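Local coordinates for protein putative tetR-family transcriptional regulator (Streptomyces coelicolor, PDB 3FIW) that probably binds operator DNA through a helix-turn-helix and regulates transcription, most likely as a repressor of the TetR family, at residues A[104-107]-A[108-112]; A[120-123]-A[124-127]; A[145-148]-A[149-153]. One frame throughout, in Å; residues are numbered along the deposited sequence.

Interaction 1. Residues A[104-107]-A[108-112]; sequences TRSF and RRTLL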
# COMPACT_ATOMS: atom_id res chain seq x y z
N THR A 104 -13.88 0.81 -7.06
CA THR A 104 -12.62 0.32 -6.52
C THR A 104 -11.86 -0.47 -7.59
O THR A 104 -10.61 -0.34 -7.68
CB THR A 104 -12.84 -0.61 -5.29
OG1 THR A 104 -13.68 0.03 -4.37
CG2 THR A 104 -11.51 -0.93 -4.56
N ARG A 105 -12.59 -1.29 -8.35
CA ARG A 105 -12.01 -1.96 -9.55
C ARG A 105 -11.43 -0.95 -10.53
O ARG A 105 -10.36 -1.16 -11.09
CB ARG A 105 -13.00 -2.88 -10.25
CG ARG A 105 -13.43 -4.14 -9.46
CD ARG A 105 -14.65 -4.82 -10.14
NE ARG A 105 -15.03 -5.97 -9.35
CZ ARG A 105 -16.28 -6.39 -9.11
NH1 ARG A 105 -17.32 -5.75 -9.60
NH2 ARG A 105 -16.47 -7.49 -8.34
N SER A 106 -12.09 0.17 -10.71
CA SER A 106 -11.52 1.21 -11.56
C SER A 106 -10.19 1.75 -11.02
O SER A 106 -9.22 1.94 -11.78
CB SER A 106 -12.50 2.38 -11.79
OG SER A 106 -11.89 3.34 -12.66
N PHE A 107 -10.17 2.06 -9.73
CA PHE A 107 -8.99 2.60 -9.07
C PHE A 107 -7.79 1.66 -9.22
O PHE A 107 -6.68 2.12 -9.55
CB PHE A 107 -9.29 2.85 -7.60
CG PHE A 107 -8.19 3.57 -6.87
CD1 PHE A 107 -7.68 4.79 -7.35
CD2 PHE A 107 -7.66 3.05 -5.68
CE1 PHE A 107 -6.68 5.45 -6.61
CE2 PHE A 107 -6.69 3.68 -4.97
CZ PHE A 107 -6.19 4.89 -5.43
N ARG A 108 -8.02 0.38 -8.90
CA ARG A 108 -7.05 -0.68 -9.13
C ARG A 108 -6.53 -0.69 -10.57
O ARG A 108 -5.34 -0.66 -10.82
CB ARG A 108 -7.66 -2.03 -8.79
CG ARG A 108 -6.61 -3.17 -8.95
CD ARG A 108 -6.97 -4.39 -8.18
NE ARG A 108 -6.11 -5.53 -8.53
CZ ARG A 108 -6.30 -6.37 -9.55
NH1 ARG A 108 -7.34 -6.25 -10.36
NH2 ARG A 108 -5.43 -7.36 -9.74
N ARG A 109 -7.44 -0.78 -11.53
CA ARG A 109 -7.11 -0.81 -12.94
C ARG A 109 -6.22 0.41 -13.29
O ARG A 109 -5.20 0.29 -13.98
CB ARG A 109 -8.41 -0.83 -13.76
CG ARG A 109 -8.26 -0.86 -15.30
CD ARG A 109 -9.61 -0.57 -16.02
NE ARG A 109 -10.63 -1.51 -15.57
CZ ARG A 109 -11.76 -1.20 -14.93
NH1 ARG A 109 -12.11 0.08 -14.72
NH2 ARG A 109 -12.59 -2.17 -14.57
N THR A 110 -6.57 1.57 -12.73
CA THR A 110 -5.81 2.79 -13.01
C THR A 110 -4.37 2.65 -12.54
O THR A 110 -3.46 2.98 -13.31
CB THR A 110 -6.51 4.03 -12.47
OG1 THR A 110 -7.83 4.09 -13.04
CG2 THR A 110 -5.80 5.30 -12.89
N LEU A 111 -4.17 2.09 -11.33
CA LEU A 111 -2.86 2.06 -10.73
C LEU A 111 -2.02 1.07 -11.48
O LEU A 111 -0.83 1.33 -11.74
CB LEU A 111 -2.97 1.71 -9.22
CG LEU A 111 -3.61 2.73 -8.25
CD1 LEU A 111 -3.66 2.14 -6.82
CD2 LEU A 111 -2.87 4.13 -8.24
N LEU A 112 -2.64 -0.04 -11.91
CA LEU A 112 -1.93 -1.09 -12.67
C LEU A 112 -1.58 -0.71 -14.10
O LEU A 112 -0.77 -1.42 -14.78
CB LEU A 112 -2.75 -2.39 -12.67
CG LEU A 112 -2.79 -3.27 -11.42
CD1 LEU A 112 -3.89 -4.32 -11.55
CD2 LEU A 112 -1.44 -3.97 -11.17
O HOH W 1 -9.32 -4.40 -10.96
O HOH W 2 -11.22 2.70 -15.13

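Interaction 2. Residues A[120-123]-A[124-127]; sequences LHAG and SRPT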
# COMPACT_ATOMS: atom_id res chain seq x y z
N LEU A 120 4.30 5.19 -7.65
CA LEU A 120 4.17 6.53 -8.18
C LEU A 120 3.07 7.29 -7.45
O LEU A 120 3.27 8.43 -7.02
CB LEU A 120 3.88 6.50 -9.69
CG LEU A 120 3.77 7.84 -10.42
CD1 LEU A 120 5.12 8.54 -10.60
CD2 LEU A 120 3.06 7.64 -11.77
N HIS A 121 1.90 6.66 -7.31
CA HIS A 121 0.79 7.28 -6.59
C HIS A 121 1.13 7.62 -5.14
O HIS A 121 1.06 8.79 -4.72
CB HIS A 121 -0.38 6.32 -6.61
CG HIS A 121 -1.69 6.94 -6.22
ND1 HIS A 121 -2.30 6.68 -5.00
CD2 HIS A 121 -2.52 7.77 -6.88
CE1 HIS A 121 -3.46 7.31 -4.95
NE2 HIS A 121 -3.62 7.98 -6.07
N ALA A 122 1.53 6.59 -4.40
CA ALA A 122 1.88 6.72 -2.96
C ALA A 122 2.97 7.77 -2.73
O ALA A 122 2.90 8.55 -1.77
CB ALA A 122 2.28 5.38 -2.35
N GLY A 123 3.95 7.79 -3.62
CA GLY A 123 5.05 8.74 -3.53
C GLY A 123 4.72 10.22 -3.73
O GLY A 123 5.39 11.08 -3.14
N SER A 124 3.75 10.50 -4.58
CA SER A 124 3.36 11.87 -4.89
C SER A 124 1.87 11.97 -4.90
O SER A 124 1.31 12.32 -5.93
CB SER A 124 3.82 12.27 -6.29
OG SER A 124 5.12 11.87 -6.56
N ARG A 125 1.24 11.65 -3.78
CA ARG A 125 -0.24 11.69 -3.66
C ARG A 125 -0.94 12.80 -4.46
O ARG A 125 -0.87 13.97 -4.08
CB ARG A 125 -0.64 11.73 -2.19
CG ARG A 125 -0.53 10.37 -1.53
CD ARG A 125 -0.24 10.42 -0.02
NE ARG A 125 0.91 9.56 0.29
CZ ARG A 125 0.90 8.21 0.36
NH1 ARG A 125 2.05 7.58 0.64
NH2 ARG A 125 -0.23 7.48 0.12
N PRO A 126 -1.60 12.42 -5.58
CA PRO A 126 -2.38 13.32 -6.46
C PRO A 126 -3.51 13.96 -5.69
O PRO A 126 -3.96 13.41 -4.68
CB PRO A 126 -2.99 12.38 -7.50
CG PRO A 126 -2.17 11.18 -7.48
CD PRO A 126 -1.64 11.03 -6.07
N THR A 127 -3.99 15.11 -6.15
CA THR A 127 -5.10 15.76 -5.45
C THR A 127 -6.42 15.32 -6.08
O THR A 127 -6.63 15.50 -7.28
CB THR A 127 -4.92 17.29 -5.41
OG1 THR A 127 -5.24 17.84 -6.70
CG2 THR A 127 -3.44 17.68 -5.00

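Interaction 3. Residues A[145-148]-A[149-153]; sequences VPER and HAQMA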
# COMPACT_ATOMS: atom_id res chain seq x y z
N VAL A 145 -26.74 4.29 2.25
CA VAL A 145 -25.51 4.11 3.03
C VAL A 145 -25.31 5.30 4.00
O VAL A 145 -25.23 6.45 3.57
CB VAL A 145 -24.22 3.91 2.12
CG1 VAL A 145 -23.01 3.56 2.98
CG2 VAL A 145 -24.44 2.86 1.00
N PRO A 146 -25.22 5.03 5.32
CA PRO A 146 -25.02 6.12 6.29
C PRO A 146 -23.68 6.80 6.01
O PRO A 146 -22.71 6.11 5.73
CB PRO A 146 -24.97 5.39 7.62
CG PRO A 146 -25.73 4.11 7.37
CD PRO A 146 -25.33 3.73 5.99
N GLU A 147 -23.64 8.14 6.06
CA GLU A 147 -22.49 8.91 5.58
C GLU A 147 -21.11 8.52 6.14
O GLU A 147 -20.15 8.42 5.39
CB GLU A 147 -22.68 10.42 5.78
CG GLU A 147 -21.37 11.17 5.52
CD GLU A 147 -21.54 12.45 4.74
OE1 GLU A 147 -22.55 13.15 5.01
OE2 GLU A 147 -20.67 12.76 3.89
N ARG A 148 -21.04 8.36 7.46
CA ARG A 148 -19.83 8.07 8.17
C ARG A 148 -19.31 6.74 7.67
O ARG A 148 -18.16 6.65 7.35
CB ARG A 148 -20.09 8.02 9.69
CG ARG A 148 -18.90 7.57 10.56
CD ARG A 148 -17.75 8.62 10.65
NE ARG A 148 -16.75 8.37 11.72
CZ ARG A 148 -16.38 7.16 12.21
NH1 ARG A 148 -16.91 6.01 11.75
NH2 ARG A 148 -15.46 7.10 13.17
N HIS A 149 -20.18 5.74 7.54
CA HIS A 149 -19.77 4.44 7.00
C HIS A 149 -19.32 4.47 5.53
O HIS A 149 -18.38 3.78 5.17
CB HIS A 149 -20.84 3.40 7.22
CG HIS A 149 -21.19 3.20 8.65
ND1 HIS A 149 -20.30 2.69 9.56
CD2 HIS A 149 -22.33 3.48 9.34
CE1 HIS A 149 -20.88 2.64 10.75
NE2 HIS A 149 -22.10 3.12 10.64
N ALA A 150 -19.98 5.28 4.70
CA ALA A 150 -19.64 5.48 3.28
C ALA A 150 -18.24 6.03 3.18
O ALA A 150 -17.40 5.43 2.51
CB ALA A 150 -20.66 6.41 2.57
N GLN A 151 -17.97 7.11 3.91
CA GLN A 151 -16.63 7.72 3.98
C GLN A 151 -15.51 6.74 4.38
O GLN A 151 -14.46 6.61 3.68
CB GLN A 151 -16.67 8.97 4.88
CG GLN A 151 -16.55 10.30 4.05
CD GLN A 151 -17.60 11.38 4.41
OE1 GLN A 151 -18.21 11.35 5.49
NE2 GLN A 151 -17.80 12.33 3.49
N MSE A 152 -15.75 6.02 5.49
CA MSE A 152 -14.79 4.99 5.98
C MSE A 152 -14.54 3.88 4.99
O MSE A 152 -13.37 3.57 4.72
CB MSE A 152 -15.23 4.45 7.33
CG MSE A 152 -15.39 5.58 8.37
SE MSE A 152 -13.67 6.46 8.75
CE MSE A 152 -13.73 7.98 7.58
N ALA A 153 -15.62 3.33 4.41
CA ALA A 153 -15.57 2.33 3.34
C ALA A 153 -14.77 2.78 2.16
O ALA A 153 -13.84 2.04 1.68
CB ALA A 153 -16.98 1.94 2.89

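Interaction 1. Residues A[104-107]-A[108-112]
One face of the F107 ring carries the CD1 methyl of L111, which stands 3.8 Å above the ring plane toward the rim, 22° off the normal, a CH-pi contact. With CG anti to the backbone N and beside the carbonyl carbon (chi1 -173°), the phenyl is directed toward the following turn, where L111 stands. H121 of the next helix meets the ring edge-to-face, and M81 packs on F107 and L111. The R109 guanidinium has the carbonyl O of R105 over the centre of one face, and at its edge, in plane, a water that NH1 donates to at 2.8 Å; this water also bonds S106 OG (2.6 Å). R108, extended from CG to NE, has L112 CD1 over the centre of one face of its guanidinium and holds a second water in its plane, while its NH2 is salt-bridged to E168. Residues 104-112 belong to helix 96-112 of the TetR-like C-terminal domain, and the i-to-i+4 backbone bonds confirm regular helix: R108 N to T104 O is 3.0 Å and straight at 180°. S106 O takes two donors from opposite faces of its plane: T110 N at 2.8 Å and T110 OG1 at 2.9 Å, the hydroxyl standing above the carbonyl plane. R105 is salt-bridged to E194 of the second subunit, whose F193 packs on T104, R105 and R108.

Interaction 2. Residues A[120-123]-A[124-127]
H121 and P126 make the compact part of this contact: P126 CD lies over one face of the imidazole, 3.5 Å from H121 CD2, with P126 CG close by, 3.8 Å from H121 NE2, and the two side chains cross at about a right angle. A first torsion that sets CG anti to the backbone N (chi1 -166°) brings the imidazole against the proline. M81 packs against both residues. S124 is packed as well, its side chain resting on L73 and A77 of helix 69-79.

The arginine side is the more solvent-facing one. R125 is partly exposed, next to exposed G123, and no hydrogen bond joins its side chain to residues 120-123. Its chain, bent at chi3 (-129°), folds back so that A122 O lies over a face of the guanidinium, but the approach is doubtfully short and too poorly angled for a hydrogen bond. A122 CB is 3.7 Å from R125 NH1, and A170 of the second subunit packs on R125.

The backbone leaves the helix at S124, the first residue with non-helical torsions. S124 N donates to L120 O at 3.2 Å and, weakly, to H121 O. The arrangement is that of a helix C-terminus running into a non-helical, proline-containing connection, here from helix 117-123 toward helix 130-142 of the TetR C-terminal domain.

Interaction 3. Residues A[145-148]-A[149-153]
E147 and Q151, one helical turn apart, meet through their polar ends, and the path of the glutamate can be followed atom by atom. From CB, which points away from the following turn, CG leaves anti to the backbone N (chi1 169°) and comes to 3.2 Å from Q151 OE1. A bend at chi2 then turns CD back beside the amide, 3.6 Å from Q151 OE1. At the tip, OE2 accepts a weak hydrogen bond from Q151 NE2 (2.9 Å), with the carboxylate and amide planes only 20° apart. The stronger partner of OE2 is R134 of helix 130-142, to which it is salt-bridged, so the carboxylate joins its own helix to the preceding one; M137 of that helix touches E147, A150 and Q151. Replacing E147 by an alanine removes the carboxylate, which would probably leave R134 without its anionic mate and the Q151 amide less restrained, its weak bond lost.

The contacts of V145 and P146 are less polar. V145 CG1 lies 3.7 Å from A150 CB, and P146 CB approaches the edge of the H149 ring, in its plane, 3.7 Å from CD2. H149 in turn stacks on H207 of the second subunit, whose V208 packs on V145. Separately, R148, bent at chi2, brings NH1 to 3.7 Å from M152 CG, and the selenium of that selenomethionine lies over one face of the guanidinium.

Backbone bonds set the frame: A150 N to P146 O at 3.0 Å, nearly along the C=O axis, and Q151 N to E147 O at 177°. This is a helix N-terminus with proline at the N-cap position, opening the long helix 147-170 beside the dimer interface of the TetR-like C-terminal domain.

Overall arrangement
Along the chain the three contacts follow in series, none enclosing or crossing another, and each joins residues about one turn apart within a continuous segment. Interaction 1 occupies the C-terminal half of helix 96-112; interaction 2 lies at the exit of the next helix, 117-123; interaction 3 starts helix 147-170 after helix 130-142. Interactions 1 and 2 have centres about 14 Å apart yet touch, L111 CD2 lying 3.7 Å from H121 CG, which ties the two successive helices together. Interaction 3 is separate, its nearest atoms about 6 Å from interaction 1 and about 13 Å from interaction 2. Helix 147-170 packs on helix 96-112 through T104 and R108, and all three contacts reach the second subunit.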